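Beta-N-acetylhexosaminidase (Bacteroides fragilis, PDB 4PYS) probably hydrolyses terminal beta-linked N-acetylhexosamine residues from glycans or glycoconjugates, as other glycosyl hydrolase family 20 enzymes do. Local coordinates at residues Arg175-Lys179 with Arg279-Ser283; Tyr388-Pro394 with Ala404-Asp408; Phe407-Val412 with Phe451-Leu455. The contacts are given in a common frame with arbitrary orientation. Numbering follows the deposited sequence.

Interaction 1. Residues Arg175-Lys179 with Arg279-Ser283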
loop_
_atom_site.group_PDB
_atom_site.type_symbol
_atom_site.label_atom_id
_atom_site.label_comp_id
_atom_site.label_asym_id
_atom_site.label_seq_id
_atom_site.Cartn_x
_atom_site.Cartn_y
_atom_site.Cartn_z
ATOM N N ARG A 175 -1.526 -16.823 -4.408
ATOM C CA ARG A 175 -0.533 -16.451 -5.413
ATOM C C ARG A 175 0.891 -16.298 -4.907
ATOM O O ARG A 175 1.763 -15.861 -5.663
ATOM C CB ARG A 175 -0.980 -15.178 -6.151
ATOM C CG ARG A 175 -2.399 -15.310 -6.668
ATOM C CD ARG A 175 -2.648 -14.599 -7.986
ATOM N NE ARG A 175 -4.089 -14.507 -8.189
ATOM C CZ ARG A 175 -4.799 -15.369 -8.899
ATOM N NH1 ARG A 175 -4.197 -16.374 -9.529
ATOM N NH2 ARG A 175 -6.113 -15.215 -8.999
ATOM N N ILE A 176 1.148 -16.668 -3.650
ATOM C CA ILE A 176 2.504 -16.538 -3.122
ATOM C C ILE A 176 3.142 -17.918 -3.020
ATOM O O ILE A 176 2.611 -18.807 -2.351
ATOM C CB ILE A 176 2.550 -15.737 -1.783
ATOM C CG1 ILE A 176 3.984 -15.642 -1.267
ATOM C CG2 ILE A 176 1.623 -16.338 -0.742
ATOM C CD1 ILE A 176 4.863 -14.775 -2.135
ATOM N N GLU A 177 4.247 -18.116 -3.735
ATOM C CA GLU A 177 4.912 -19.420 -3.738
ATOM C C GLU A 177 5.522 -19.736 -2.377
ATOM O O GLU A 177 6.265 -18.921 -1.814
ATOM C CB GLU A 177 5.993 -19.494 -4.825
ATOM C CG GLU A 177 6.670 -20.865 -4.879
ATOM C CD GLU A 177 7.764 -20.972 -5.927
ATOM O OE1 GLU A 177 8.644 -20.088 -5.984
ATOM O OE2 GLU A 177 7.753 -21.962 -6.685
ATOM N N ILE A 178 5.197 -20.922 -1.865
ATOM C CA ILE A 178 5.739 -21.435 -0.612
ATOM C C ILE A 178 6.396 -22.764 -0.960
ATOM O O ILE A 178 5.705 -23.712 -1.330
ATOM C CB ILE A 178 4.630 -21.689 0.438
ATOM C CG1 ILE A 178 3.801 -20.420 0.697
ATOM C CG2 ILE A 178 5.237 -22.216 1.739
ATOM C CD1 ILE A 178 4.618 -19.196 1.117
ATOM N N LYS A 179 7.724 -22.825 -0.867
ATOM C CA LYS A 179 8.473 -23.990 -1.336
ATOM C C LYS A 179 8.095 -25.260 -0.581
ATOM O O LYS A 179 8.066 -26.353 -1.156
ATOM C CB LYS A 179 9.980 -23.751 -1.200
ATOM C CG LYS A 179 10.531 -22.601 -2.037
ATOM C CD LYS A 179 10.460 -22.921 -3.511
ATOM C CE LYS A 179 11.381 -22.018 -4.318
ATOM N NZ LYS A 179 11.339 -22.374 -5.764
ATOM N N ARG A 279 11.018 -14.774 5.505
ATOM C CA ARG A 279 12.305 -14.833 4.817
ATOM C C ARG A 279 12.291 -13.975 3.559
ATOM O O ARG A 279 13.293 -13.337 3.225
ATOM C CB ARG A 279 12.647 -16.267 4.423
ATOM C CG ARG A 279 12.913 -17.179 5.583
ATOM C CD ARG A 279 13.346 -18.546 5.078
ATOM N NE ARG A 279 12.573 -19.614 5.701
ATOM C CZ ARG A 279 12.296 -20.775 5.117
ATOM N NH1 ARG A 279 11.588 -21.693 5.767
ATOM N NH2 ARG A 279 12.728 -21.019 3.885
HETATM N N MSE A 280 11.151 -13.969 2.869
HETATM C CA MSE A 280 11.016 -13.292 1.585
HETATM C C MSE A 280 10.738 -11.810 1.742
HETATM O O MSE A 280 11.239 -10.999 0.960
HETATM C CB MSE A 280 9.876 -13.905 0.760
HETATM C CG MSE A 280 10.150 -15.288 0.229
HETATM SE SE MSE A 280 8.733 -15.675 -1.040
HETATM C CE MSE A 280 7.329 -16.170 0.240
ATOM N N PHE A 281 9.923 -11.461 2.736
ATOM C CA PHE A 281 9.476 -10.084 2.916
ATOM C C PHE A 281 10.096 -9.507 4.182
ATOM O O PHE A 281 9.673 -9.841 5.286
ATOM C CB PHE A 281 7.946 -10.026 3.032
ATOM C CG PHE A 281 7.212 -10.426 1.771
ATOM C CD1 PHE A 281 6.887 -11.754 1.527
ATOM C CD2 PHE A 281 6.827 -9.467 0.848
ATOM C CE1 PHE A 281 6.205 -12.126 0.369
ATOM C CE2 PHE A 281 6.140 -9.820 -0.307
ATOM C CZ PHE A 281 5.832 -11.157 -0.553
ATOM N N PRO A 282 11.099 -8.629 4.031
ATOM C CA PRO A 282 11.757 -8.066 5.218
ATOM C C PRO A 282 10.896 -7.066 5.992
ATOM O O PRO A 282 11.313 -6.624 7.072
ATOM C CB PRO A 282 12.993 -7.369 4.632
ATOM C CG PRO A 282 12.597 -7.028 3.215
ATOM C CD PRO A 282 11.741 -8.190 2.776
ATOM N N SER A 283 9.729 -6.719 5.452
ATOM C CA SER A 283 8.782 -5.795 6.098
ATOM C C SER A 283 8.585 -6.063 7.592
ATOM O O SER A 283 8.338 -7.190 8.000
ATOM C CB SER A 283 7.425 -5.875 5.401
ATOM O OG SER A 283 6.453 -5.097 6.082
#

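Interaction 2. Residues Tyr388-Pro394 with Ala404-Asp408. With FMT (formic acid), chain H; FMT (formic acid), chain J.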
loop_
_atom_site.group_PDB
_atom_site.type_symbol
_atom_site.label_atom_id
_atom_site.label_comp_id
_atom_site.label_asym_id
_atom_site.label_seq_id
_atom_site.Cartn_x
_atom_site.Cartn_y
_atom_site.Cartn_z
ATOM N N TYR A 388 -13.743 6.710 2.427
ATOM C CA TYR A 388 -13.728 6.761 0.966
ATOM C C TYR A 388 -12.321 6.464 0.463
ATOM O O TYR A 388 -11.726 7.246 -0.302
ATOM C CB TYR A 388 -14.131 8.162 0.493
ATOM C CG TYR A 388 -15.571 8.493 0.808
ATOM C CD1 TYR A 388 -16.609 7.808 0.186
ATOM C CD2 TYR A 388 -15.901 9.508 1.705
ATOM C CE1 TYR A 388 -17.929 8.099 0.462
ATOM C CE2 TYR A 388 -17.228 9.808 1.980
ATOM C CZ TYR A 388 -18.237 9.103 1.352
ATOM O OH TYR A 388 -19.565 9.390 1.618
ATOM N N THR A 389 -11.778 5.329 0.897
ATOM C CA THR A 389 -10.458 4.916 0.449
ATOM C C THR A 389 -10.500 3.680 -0.434
ATOM O O THR A 389 -9.454 3.261 -0.938
ATOM C CB THR A 389 -9.481 4.638 1.629
ATOM O OG1 THR A 389 -9.776 3.365 2.239
ATOM C CG2 THR A 389 -9.550 5.758 2.677
ATOM N N TYR A 390 -11.685 3.084 -0.616
ATOM C CA TYR A 390 -11.816 1.917 -1.493
ATOM C C TYR A 390 -12.038 2.339 -2.940
ATOM O O TYR A 390 -13.170 2.578 -3.371
ATOM C CB TYR A 390 -12.946 0.989 -1.038
ATOM C CG TYR A 390 -12.531 0.054 0.082
ATOM C CD1 TYR A 390 -11.434 0.343 0.895
ATOM C CD2 TYR A 390 -13.230 -1.127 0.313
ATOM C CE1 TYR A 390 -11.051 -0.536 1.929
ATOM C CE2 TYR A 390 -12.858 -1.996 1.329
ATOM C CZ TYR A 390 -11.777 -1.699 2.130
ATOM O OH TYR A 390 -11.421 -2.600 3.129
ATOM N N LEU A 391 -10.944 2.423 -3.686
ATOM C CA LEU A 391 -10.981 2.923 -5.060
ATOM C C LEU A 391 -11.671 1.968 -6.021
ATOM O O LEU A 391 -11.967 2.333 -7.163
ATOM C CB LEU A 391 -9.549 3.230 -5.524
ATOM C CG LEU A 391 -8.869 4.284 -4.653
ATOM C CD1 LEU A 391 -7.355 4.256 -4.864
ATOM C CD2 LEU A 391 -9.433 5.660 -4.970
ATOM N N ASN A 392 -11.926 0.735 -5.576
ATOM C CA ASN A 392 -12.756 -0.166 -6.366
ATOM C C ASN A 392 -14.222 0.279 -6.422
ATOM O O ASN A 392 -14.977 -0.160 -7.298
ATOM C CB ASN A 392 -12.649 -1.614 -5.851
ATOM C CG ASN A 392 -12.806 -1.704 -4.352
ATOM O OD1 ASN A 392 -11.979 -1.177 -3.600
ATOM N ND2 ASN A 392 -13.859 -2.386 -3.901
ATOM N N PHE A 393 -14.644 1.140 -5.498
ATOM C CA PHE A 393 -16.000 1.685 -5.586
ATOM C C PHE A 393 -15.975 2.622 -6.788
ATOM O O PHE A 393 -15.167 3.556 -6.827
ATOM C CB PHE A 393 -16.368 2.508 -4.343
ATOM C CG PHE A 393 -16.640 1.685 -3.102
ATOM C CD1 PHE A 393 -16.230 0.358 -3.011
ATOM C CD2 PHE A 393 -17.304 2.255 -2.020
ATOM C CE1 PHE A 393 -16.483 -0.394 -1.851
ATOM C CE2 PHE A 393 -17.566 1.518 -0.863
ATOM C CZ PHE A 393 -17.154 0.188 -0.780
ATOM N N PRO A 394 -16.836 2.374 -7.776
ATOM C CA PRO A 394 -16.846 3.231 -8.968
ATOM C C PRO A 394 -17.582 4.537 -8.683
ATOM O O PRO A 394 -18.086 4.702 -7.579
ATOM C CB PRO A 394 -17.608 2.389 -9.991
ATOM C CG PRO A 394 -18.532 1.522 -9.161
ATOM C CD PRO A 394 -17.765 1.231 -7.889
ATOM N N ALA A 404 -24.887 2.727 -3.218
ATOM C CA ALA A 404 -24.314 2.782 -1.871
ATOM C C ALA A 404 -22.794 2.587 -1.830
ATOM O O ALA A 404 -22.133 3.026 -0.880
ATOM C CB ALA A 404 -25.007 1.773 -0.963
ATOM N N ARG A 405 -22.237 1.917 -2.836
ATOM C CA ARG A 405 -20.786 1.745 -2.896
ATOM C C ARG A 405 -20.209 2.468 -4.105
ATOM O O ARG A 405 -19.536 1.876 -4.949
ATOM C CB ARG A 405 -20.389 0.266 -2.874
ATOM C CG ARG A 405 -20.749 -0.420 -1.561
ATOM C CD ARG A 405 -20.062 -1.773 -1.411
ATOM N NE ARG A 405 -20.506 -2.716 -2.430
ATOM C CZ ARG A 405 -19.790 -3.757 -2.848
ATOM N NH1 ARG A 405 -20.271 -4.557 -3.789
ATOM N NH2 ARG A 405 -18.593 -3.991 -2.333
ATOM N N THR A 406 -20.503 3.762 -4.173
ATOM C CA THR A 406 -19.917 4.654 -5.162
ATOM C C THR A 406 -19.507 5.928 -4.445
ATOM O O THR A 406 -20.094 6.272 -3.411
ATOM C CB THR A 406 -20.916 5.034 -6.287
ATOM O OG1 THR A 406 -22.029 5.758 -5.746
ATOM C CG2 THR A 406 -21.437 3.779 -7.004
ATOM N N PHE A 407 -18.514 6.623 -4.993
ATOM C CA PHE A 407 -18.147 7.965 -4.524
ATOM C C PHE A 407 -17.232 8.672 -5.519
ATOM O O PHE A 407 -16.620 8.025 -6.373
ATOM C CB PHE A 407 -17.507 7.939 -3.117
ATOM C CG PHE A 407 -16.176 7.225 -3.039
ATOM C CD1 PHE A 407 -14.985 7.916 -3.248
ATOM C CD2 PHE A 407 -16.113 5.880 -2.705
ATOM C CE1 PHE A 407 -13.761 7.277 -3.157
ATOM C CE2 PHE A 407 -14.880 5.233 -2.611
ATOM C CZ PHE A 407 -13.714 5.926 -2.833
ATOM N N ASP A 408 -17.125 9.996 -5.414
ATOM C CA ASP A 408 -16.269 10.712 -6.348
ATOM C C ASP A 408 -15.176 11.529 -5.667
ATOM O O ASP A 408 -14.927 11.385 -4.465
ATOM C CB ASP A 408 -17.122 11.563 -7.331
ATOM C CG ASP A 408 -17.748 12.790 -6.683
ATOM O OD1 ASP A 408 -17.493 13.068 -5.491
ATOM O OD2 ASP A 408 -18.502 13.503 -7.387
HETATM C C FMT H . -16.716 -2.833 1.113
HETATM O O1 FMT H . -17.362 -2.293 2.008
HETATM O O2 FMT H . -17.214 -3.222 0.051
HETATM C C FMT J . -21.603 8.434 -0.399
HETATM O O1 FMT J . -21.755 7.954 0.720
HETATM O O2 FMT J . -22.016 7.906 -1.435
#

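Interaction 3. Residues Phe407-Val412 with Phe451-Leu455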
loop_
_atom_site.group_PDB
_atom_site.type_symbol
_atom_site.label_atom_id
_atom_site.label_comp_id
_atom_site.label_asym_id
_atom_site.label_seq_id
_atom_site.Cartn_x
_atom_site.Cartn_y
_atom_site.Cartn_z
ATOM N N PHE A 407 -18.514 6.623 -4.993
ATOM C CA PHE A 407 -18.147 7.965 -4.524
ATOM C C PHE A 407 -17.232 8.672 -5.519
ATOM O O PHE A 407 -16.620 8.025 -6.373
ATOM C CB PHE A 407 -17.507 7.939 -3.117
ATOM C CG PHE A 407 -16.176 7.225 -3.039
ATOM C CD1 PHE A 407 -14.985 7.916 -3.248
ATOM C CD2 PHE A 407 -16.113 5.880 -2.705
ATOM C CE1 PHE A 407 -13.761 7.277 -3.157
ATOM C CE2 PHE A 407 -14.880 5.233 -2.611
ATOM C CZ PHE A 407 -13.714 5.926 -2.833
ATOM N N ASP A 408 -17.125 9.996 -5.414
ATOM C CA ASP A 408 -16.269 10.712 -6.348
ATOM C C ASP A 408 -15.176 11.529 -5.667
ATOM O O ASP A 408 -14.927 11.385 -4.465
ATOM C CB ASP A 408 -17.122 11.563 -7.331
ATOM C CG ASP A 408 -17.748 12.790 -6.683
ATOM O OD1 ASP A 408 -17.493 13.068 -5.491
ATOM O OD2 ASP A 408 -18.502 13.503 -7.387
ATOM N N LEU A 409 -14.514 12.383 -6.436
ATOM C CA LEU A 409 -13.356 13.112 -5.924
ATOM C C LEU A 409 -13.736 14.096 -4.813
ATOM O O LEU A 409 -12.956 14.302 -3.863
ATOM C CB LEU A 409 -12.630 13.836 -7.066
ATOM C CG LEU A 409 -11.250 14.416 -6.739
ATOM C CD1 LEU A 409 -10.228 13.303 -6.463
ATOM C CD2 LEU A 409 -10.769 15.295 -7.889
ATOM N N GLU A 410 -14.922 14.696 -4.919
ATOM C CA GLU A 410 -15.422 15.563 -3.850
ATOM C C GLU A 410 -15.659 14.792 -2.562
ATOM O O GLU A 410 -15.347 15.288 -1.481
ATOM C CB GLU A 410 -16.717 16.292 -4.264
ATOM C CG GLU A 410 -16.487 17.629 -4.941
ATOM C CD GLU A 410 -17.769 18.443 -5.132
ATOM O OE1 GLU A 410 -17.884 19.110 -6.173
ATOM O OE2 GLU A 410 -18.647 18.419 -4.242
ATOM N N ASP A 411 -16.220 13.585 -2.659
ATOM C CA ASP A 411 -16.472 12.803 -1.454
ATOM C C ASP A 411 -15.161 12.485 -0.747
ATOM O O ASP A 411 -15.045 12.664 0.471
ATOM C CB ASP A 411 -17.219 11.492 -1.778
ATOM C CG ASP A 411 -18.602 11.729 -2.342
ATOM O OD1 ASP A 411 -19.346 12.586 -1.800
ATOM O OD2 ASP A 411 -18.959 11.044 -3.330
ATOM N N VAL A 412 -14.166 12.015 -1.492
ATOM C CA VAL A 412 -12.926 11.623 -0.826
ATOM C C VAL A 412 -12.226 12.860 -0.257
ATOM O O VAL A 412 -11.754 12.843 0.878
ATOM C CB VAL A 412 -11.991 10.753 -1.714
ATOM C CG1 VAL A 412 -11.755 11.383 -3.056
ATOM C CG2 VAL A 412 -10.663 10.489 -0.998
ATOM N N PHE A 451 -7.241 6.497 -10.529
ATOM C CA PHE A 451 -7.056 7.937 -10.801
ATOM C C PHE A 451 -8.342 8.593 -11.265
ATOM O O PHE A 451 -9.046 8.034 -12.099
ATOM C CB PHE A 451 -6.004 8.125 -11.900
ATOM C CG PHE A 451 -4.608 7.815 -11.446
ATOM C CD1 PHE A 451 -4.111 6.524 -11.533
ATOM C CD2 PHE A 451 -3.807 8.815 -10.909
ATOM C CE1 PHE A 451 -2.825 6.233 -11.095
ATOM C CE2 PHE A 451 -2.522 8.533 -10.471
ATOM C CZ PHE A 451 -2.041 7.239 -10.571
ATOM N N PRO A 452 -8.612 9.831 -10.810
ATOM C CA PRO A 452 -7.748 10.688 -9.994
ATOM C C PRO A 452 -7.972 10.583 -8.494
ATOM O O PRO A 452 -7.314 11.301 -7.770
ATOM C CB PRO A 452 -8.161 12.105 -10.438
ATOM C CG PRO A 452 -9.621 11.954 -10.759
ATOM C CD PRO A 452 -9.757 10.572 -11.380
ATOM N N ARG A 453 -8.875 9.737 -8.018
ATOM C CA ARG A 453 -9.185 9.785 -6.589
ATOM C C ARG A 453 -8.006 9.448 -5.678
ATOM O O ARG A 453 -7.926 9.938 -4.549
ATOM C CB ARG A 453 -10.412 8.934 -6.268
ATOM C CG ARG A 453 -11.703 9.513 -6.868
ATOM C CD ARG A 453 -12.888 8.555 -6.711
ATOM N NE ARG A 453 -12.585 7.263 -7.329
ATOM C CZ ARG A 453 -13.299 6.158 -7.158
ATOM N NH1 ARG A 453 -14.385 6.171 -6.393
ATOM N NH2 ARG A 453 -12.917 5.029 -7.752
ATOM N N ILE A 454 -7.066 8.643 -6.156
ATOM C CA ILE A 454 -5.881 8.366 -5.320
ATOM C C ILE A 454 -5.064 9.630 -5.022
ATOM O O ILE A 454 -4.333 9.700 -4.032
ATOM C CB ILE A 454 -4.973 7.276 -5.943
ATOM C CG1 ILE A 454 -3.997 6.748 -4.879
ATOM C CG2 ILE A 454 -4.232 7.806 -7.173
ATOM C CD1 ILE A 454 -3.654 5.312 -5.029
ATOM N N LEU A 455 -5.194 10.651 -5.865
ATOM C CA LEU A 455 -4.424 11.860 -5.631
ATOM C C LEU A 455 -4.933 12.572 -4.387
ATOM O O LEU A 455 -4.166 13.223 -3.679
ATOM C CB LEU A 455 -4.520 12.799 -6.845
ATOM C CG LEU A 455 -3.904 12.261 -8.135
ATOM C CD1 LEU A 455 -4.153 13.232 -9.284
ATOM C CD2 LEU A 455 -2.415 12.061 -7.946
#

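Interaction 1. Residues Arg175-Lys179 with Arg279-Ser283
Helix 264-280 runs out at Met280, a selenomethionine in this crystal, and its last residue does most of the work here. The CA-to-CB bond of Met280 points toward the 175-179 loop, and the side chain, bent at its last torsion, carries its CE methyl into a small recess of that loop: CE sits 3.6 Å from the backbone O of Glu177, 3.7 Å from Ile176 CD1 and 4.2 Å from Ile178 CD1. The two isoleucines thus share one methyl group, while the backbones stay well apart, with 9.9 Å between the CA atoms of Ile178 and Met280. In the glycosyl hydrolase family 20 catalytic domain, a TIM barrel, this joins the loop after strand 173-174 to the C-terminal end of a helix on the outside of the barrel. Helix 203-214 lies beside both, Val206 touching Ile176 as well as Phe281. At Phe281 the chain leaves helical geometry, and the ring turns inward so that Ile176 CD1 meets its edge, 3.9 Å from CE1. The same ring packs on Trp166 and Leu168 of strand 163-170 and on Val220 and Pro222 of strand 219-223. No hydrogen bond crosses between the two segments; after Phe281 the chain goes on through Pro282 and Ser283 toward strand 285-287, with Ser283 OG bonded to the backbone O of Tyr285.

Interaction 2. Residues Tyr388-Pro394 with Ala404-Asp408
Phe407 buries the most surface in this contact, its ring pushed into a pocket made by the 388-394 segment. Tyr388 covers one face: its CB stands 3.9 Å from the centroid of the Phe407 ring, nearly on the ring normal, a CH-pi contact, and Tyr388 CD1 comes within 3.3 Å of Phe407 CG. The two aromatic planes are inclined at 55°, with centroids 5.0 Å apart. At the edge of the Phe407 ring, CE2 approaches the backbone O of Tyr390 at 3.2 Å. Phe393 CB also packs against Phe407 CE2, 3.6 Å away. The carbonyl of Tyr390 accepts from Phe393 N at 3.0 Å as well, closing a type I beta turn that brings Phe393 round to face the 404-408 segment. Both segments belong to the long connection between strands 381-383 and 428-435 of the TIM barrel, so the contact folds this excursion back on itself. Phe393 is the second large contributor; Arg405 CB lies over the face of its ring, 3.7 Å from the centroid, in another CH-pi contact. Beyond that, Arg405 NH2 donates at 2.9 Å to O2 of a formic acid molecule (chain H), probably from the crystallisation liquor, while its NH1 bonds to the backbone O of Gly400. The backbones meet just past Phe393, where Phe407 N donates to Pro394 O at 3.2 Å and Thr406 CA makes a CA-H...O contact with that same oxygen at 3.0 Å.

Interaction 3. Residues Phe407-Val412 with Phe451-Leu455
This is a junction between two helix N-terminal ends, those of helices 409-415 and 453-462, made largely by one arginine on the outer side of the TIM-barrel catalytic domain. Arg453 has by far the most surface covered. Its guanidinium lies over one face of the Phe407 ring, with CZ 4.5 Å from the ring centroid and 25° off the normal, a cation-pi contact. From there NH1 reaches the backbone O of Phe407 at 2.9 Å, but the angle of 123° makes this hydrogen bond weak; the same NH1 is also bonded to the backbone O of Phe393, and NH2 to that of Arg449. The arginine therefore gathers carbonyls from three separate places in the chain. Its aliphatic part is packed too, with Arg453 CG 4.2 Å from Val412 CG1. Leu409 leans over the start of the second helix, its CD1 lying 3.7 Å from Arg453 CA and 3.8 Å from the O of Pro452, which follows a cis peptide bond. Helix 409-415 is itself secured at its beginning by a capping box: Asp411 N donates to Asp408 OD1 at 3.1 Å, and Asp408 N to Asp411 OD2 at 3.0 Å, while Asp408 OD2 accepts from Lys496 N. Around the junction, Leu409 continues onto Phe470 and Tyr474 of helix 470-486, Val412 packs against Ala456 and Leu457 further along helix 453-462, and Ile454 turns the other way, to Met155 of helix 146-158.

In the fold
Interactions 2 and 3 form one continuous patch, their centres 8 Å apart. They share Phe407 and Asp408, and Arg453 of interaction 3 reaches back to interaction 2, its NH1 2.8 Å from Phe393 O in a probable hydrogen bond. Tyr388 and Arg453 lie on opposite faces of the Phe407 ring. Interaction 1 stands apart on the opposite side of the chain's centre, about 31 and 33 Å from them between centres, yet in the same catalytic domain. Near interaction 2, the side chains of Tyr390 and Asn392 each hydrogen-bond glycerol, probably from the crystallisation liquor, and Tyr390 meets Trp436; this is consistent with a pocket, perhaps the substrate site.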